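Local atomic coordinates of lactate dehydrogenase (Eimeria maxima, PDB entry 6CT6), a protein that probably interconverts pyruvate and lactate with NADH as the hydride carrier, and is caught here holding NADH and the pyruvate analogue oxamate. Residues Y275-N278 / N279-L282; M253-S256 / Y257-K261. All coordinates share one frame; numbering follows the deposited sequence.

The two contacts are local ones that illustrate how a chain leaves and enters regular structure within the C-terminal part of a lactate dehydrogenase. Contact 2 comes earlier in sequence and closes helix 244-259; contact 1 reverses the chain between strands 263-272 and 281-289. Their centres lie 24 Å apart and they do not touch, though strand 263-272 flanks both. Contact 1 is mostly buried, and its cohesion is apolar, with a methyl over an imidazole and branched side chains meeting. Contact 2 is only partly buried: backbone hydrogen bonds carry it, and charged side chains pass one another at its solvent-facing end without joining their charges.

Contact 1. Residues Y275-N278 / N279-L282; sequences YNVN and NHYL
From Val277 to His280 the chain folds back on itself, the end-to-end directions of 275-278 and 279-282 lying 141° apart, and the corner is a G1 beta bulge in which Asn279 and His280 both face Leu271 of strand 263-272. Asn279 takes the positive phi expected at the first position of such a bulge, and the turn delivers His280 and Leu282 to the side where Val277 waits. Val277 is the residue on which the bend closes. Its two methyls work separately: CG1 goes to His280, while Val277 CG2 meets Leu282 CD2 at 3.7 Å. Tyr275 adds a looser apolar touch beyond, its CB 4.5 Å from Leu282 CD2. The CG1 contact is a CH-pi interaction. Val277 CG1 stands 3.5 Å from the centroid of the His280 ring and 11° off the ring normal, so it sits almost squarely over one face, and the two side chains cross at about a right angle. The His280 ring reaches this place because CG lies between the backbone N and the carbonyl carbon (chi1 69°), folding the imidazole back over the turn. Helix 303-328 packs on the same group, with Ile313 against Val277 and Val316 and Gln320 against His280. Outside the turn's own residues, Tyr275 OH bonds to Ile297 O and Leu299 N, and Asn279 OD1 to Tyr270 OH. Both nitrogens of the imidazole have partners, which probably helps to hold the ring's rotation. His280 NE2 lies 3.0 Å from a water that also receives a weak bond from Asn278 N, and His280 ND1 donates to Tyr281 O at 3.0 Å, the acceptor close to the ring plane but the donor well above the plane of that carbonyl.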
# COMPACT_ATOMS: atom_id res chain seq x y z
N TYR B 275 -32.41 16.01 -3.60
CA TYR B 275 -32.49 15.20 -2.38
C TYR B 275 -32.96 16.01 -1.18
O TYR B 275 -32.70 15.63 -0.03
CB TYR B 275 -31.13 14.55 -2.08
CG TYR B 275 -30.75 13.50 -3.09
CD1 TYR B 275 -31.13 12.18 -2.92
CD2 TYR B 275 -30.00 13.83 -4.22
CE1 TYR B 275 -30.79 11.22 -3.84
CE2 TYR B 275 -29.65 12.87 -5.14
CZ TYR B 275 -30.05 11.56 -4.95
OH TYR B 275 -29.71 10.60 -5.87
N ASN B 276 -33.67 17.11 -1.41
CA ASN B 276 -34.15 17.97 -0.34
C ASN B 276 -33.00 18.60 0.44
O ASN B 276 -33.17 18.97 1.61
CB ASN B 276 -35.08 17.20 0.60
CG ASN B 276 -35.95 18.11 1.44
OD1 ASN B 276 -35.72 18.28 2.63
ND2 ASN B 276 -36.96 18.71 0.81
N VAL B 277 -31.84 18.72 -0.19
CA VAL B 277 -30.64 19.28 0.43
C VAL B 277 -30.49 20.72 -0.03
O VAL B 277 -30.66 21.03 -1.22
CB VAL B 277 -29.39 18.45 0.07
CG1 VAL B 277 -28.12 19.16 0.53
CG2 VAL B 277 -29.48 17.07 0.69
N ASN B 278 -30.16 21.61 0.90
CA ASN B 278 -30.10 23.04 0.64
C ASN B 278 -28.71 23.57 0.97
O ASN B 278 -28.38 23.80 2.14
CB ASN B 278 -31.18 23.77 1.44
CG ASN B 278 -32.58 23.38 1.01
OD1 ASN B 278 -32.93 23.48 -0.17
ND2 ASN B 278 -33.38 22.91 1.96
N ASN B 279 -27.89 23.74 -0.06
CA ASN B 279 -26.59 24.42 0.05
C ASN B 279 -25.64 23.69 1.00
O ASN B 279 -24.98 24.30 1.84
CB ASN B 279 -26.78 25.88 0.48
CG ASN B 279 -25.46 26.63 0.62
OD1 ASN B 279 -24.57 26.51 -0.22
ND2 ASN B 279 -25.33 27.40 1.69
N HIS B 280 -25.55 22.37 0.87
CA HIS B 280 -24.48 21.64 1.55
C HIS B 280 -24.27 20.31 0.83
O HIS B 280 -24.88 20.04 -0.21
CB HIS B 280 -24.77 21.48 3.05
CG HIS B 280 -25.90 20.55 3.37
ND1 HIS B 280 -25.76 19.18 3.39
CD2 HIS B 280 -27.18 20.80 3.75
CE1 HIS B 280 -26.91 18.62 3.74
NE2 HIS B 280 -27.78 19.58 3.96
N TYR B 281 -23.38 19.50 1.39
CA TYR B 281 -22.89 18.30 0.73
C TYR B 281 -23.57 17.05 1.29
O TYR B 281 -23.98 17.00 2.45
CB TYR B 281 -21.37 18.18 0.89
CG TYR B 281 -20.61 19.29 0.19
CD1 TYR B 281 -19.95 19.05 -1.00
CD2 TYR B 281 -20.58 20.57 0.72
CE1 TYR B 281 -19.27 20.06 -1.65
CE2 TYR B 281 -19.89 21.59 0.09
CZ TYR B 281 -19.24 21.33 -1.10
OH TYR B 281 -18.56 22.34 -1.74
N LEU B 282 -23.67 16.03 0.43
CA LEU B 282 -24.27 14.76 0.81
C LEU B 282 -23.80 13.70 -0.17
O LEU B 282 -23.58 13.98 -1.35
CB LEU B 282 -25.81 14.85 0.81
CG LEU B 282 -26.57 13.70 1.48
CD1 LEU B 282 -26.42 13.76 2.99
CD2 LEU B 282 -28.04 13.73 1.08
O HOH W 1 -30.74 20.26 3.94

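Contact 2. Residues M253-S256 / Y257-K261; sequences MAES and YLKDK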
# COMPACT_ATOMS: atom_id res chain seq x y z
N MET B 253 -11.58 7.60 -8.37
CA MET B 253 -12.28 8.84 -8.68
C MET B 253 -11.36 9.81 -9.42
O MET B 253 -11.75 10.40 -10.43
CB MET B 253 -12.81 9.48 -7.40
CG MET B 253 -13.87 8.66 -6.68
SD MET B 253 -14.16 9.20 -4.97
CE MET B 253 -14.74 10.87 -5.24
N ALA B 254 -10.12 9.95 -8.94
CA ALA B 254 -9.16 10.83 -9.60
C ALA B 254 -8.86 10.34 -11.01
O ALA B 254 -8.69 11.15 -11.93
CB ALA B 254 -7.87 10.90 -8.78
N GLU B 255 -8.78 9.02 -11.20
CA GLU B 255 -8.51 8.47 -12.52
C GLU B 255 -9.66 8.78 -13.47
O GLU B 255 -9.43 9.07 -14.65
CB GLU B 255 -8.30 6.96 -12.41
CG GLU B 255 -7.96 6.28 -13.73
CD GLU B 255 -7.88 4.77 -13.59
OE1 GLU B 255 -8.84 4.17 -13.05
OE2 GLU B 255 -6.86 4.19 -14.00
N SER B 256 -10.89 8.72 -12.98
CA SER B 256 -12.05 9.03 -13.81
C SER B 256 -11.99 10.48 -14.29
O SER B 256 -12.34 10.77 -15.44
CB SER B 256 -13.34 8.77 -13.02
OG SER B 256 -14.46 8.70 -13.89
N TYR B 257 -11.55 11.40 -13.44
CA TYR B 257 -11.37 12.78 -13.86
C TYR B 257 -10.24 12.91 -14.87
O TYR B 257 -10.39 13.58 -15.91
CB TYR B 257 -11.09 13.68 -12.65
CG TYR B 257 -10.68 15.08 -13.06
CD1 TYR B 257 -11.63 16.02 -13.41
CD2 TYR B 257 -9.34 15.44 -13.11
CE1 TYR B 257 -11.27 17.29 -13.80
CE2 TYR B 257 -8.97 16.72 -13.49
CZ TYR B 257 -9.94 17.64 -13.84
OH TYR B 257 -9.57 18.90 -14.22
N LEU B 258 -9.10 12.28 -14.59
CA LEU B 258 -7.91 12.48 -15.42
C LEU B 258 -8.08 11.88 -16.81
O LEU B 258 -7.51 12.41 -17.78
CB LEU B 258 -6.69 11.86 -14.74
CG LEU B 258 -6.15 12.58 -13.50
CD1 LEU B 258 -5.10 11.72 -12.81
CD2 LEU B 258 -5.59 13.94 -13.88
N LYS B 259 -8.82 10.79 -16.94
CA LYS B 259 -8.97 10.09 -18.21
C LYS B 259 -10.37 10.24 -18.79
O LYS B 259 -10.69 9.59 -19.80
CB LYS B 259 -8.62 8.61 -18.04
CG LYS B 259 -7.18 8.37 -17.56
CD LYS B 259 -6.90 6.90 -17.30
CE LYS B 259 -6.76 6.10 -18.59
NZ LYS B 259 -5.53 6.45 -19.34
N ASP B 260 -11.21 11.08 -18.20
CA ASP B 260 -12.56 11.34 -18.69
C ASP B 260 -13.34 10.04 -18.86
O ASP B 260 -13.92 9.76 -19.92
CB ASP B 260 -12.52 12.13 -20.00
CG ASP B 260 -13.90 12.58 -20.45
OD1 ASP B 260 -14.75 12.89 -19.58
OD2 ASP B 260 -14.14 12.61 -21.67
N LYS B 261 -13.34 9.21 -17.81
CA LYS B 261 -14.00 7.92 -17.88
C LYS B 261 -15.52 8.03 -17.74
O LYS B 261 -16.25 7.18 -18.26
CB LYS B 261 -13.46 6.98 -16.80
CG LYS B 261 -12.02 6.52 -17.00
CD LYS B 261 -11.60 5.60 -15.86
CE LYS B 261 -10.94 4.32 -16.36
NZ LYS B 261 -11.88 3.48 -17.16
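Ser256 and Lys261 meet where helix 244-259 ends in a Schellman motif, and together with Glu255 they account for most of what this short stretch buries against itself. The closing bond runs from Lys261 N to Ser256 O, 3.0 Å long, and lies in the carbonyl plane on a lone pair. It spans five residues, whereas the bonds before it, such as Lys259 N to Glu255 O at 2.9 Å, keep the ordinary helical spacing of four. The motif's second bond is weak, from Asp260 N to Tyr257 O at 3.5 Å. Asp260, with phi of 53°, is what turns the chain back, and its OD1 finds partners in Lys262 and Gly290 N. The same turn brings the lysine side chain over the serine: Lys261 CB is 3.5 Å from Ser256 OG, and its CG and CD run on past Ser256 CA. That hydroxyl, swung anti to the backbone N (chi1 -164°), points out of the helix to Ile288 O and Arg263 N, so a buried polar atom is satisfied by the chain just beyond the cap and by strand 281-289. Glu255 is stretched out and runs past two lysines without either lysine's NZ reaching the carboxylate. Glu255 CG meets Lys259 CD at 3.8 Å, and Glu255 OE1 lies 3.9 Å from Lys261 CE. Lys261 bends near its end, and its NZ is 5.2 Å from Glu255 OE1, leaving at most a long-range attraction. On its inner side the helix lies along the mixed sheet: Ala254 and Leu258 rest on strand 80-83, Met253 on strands 152-155 and 263-272, and Tyr257 stacks its ring on Phe126 of strand 126-129.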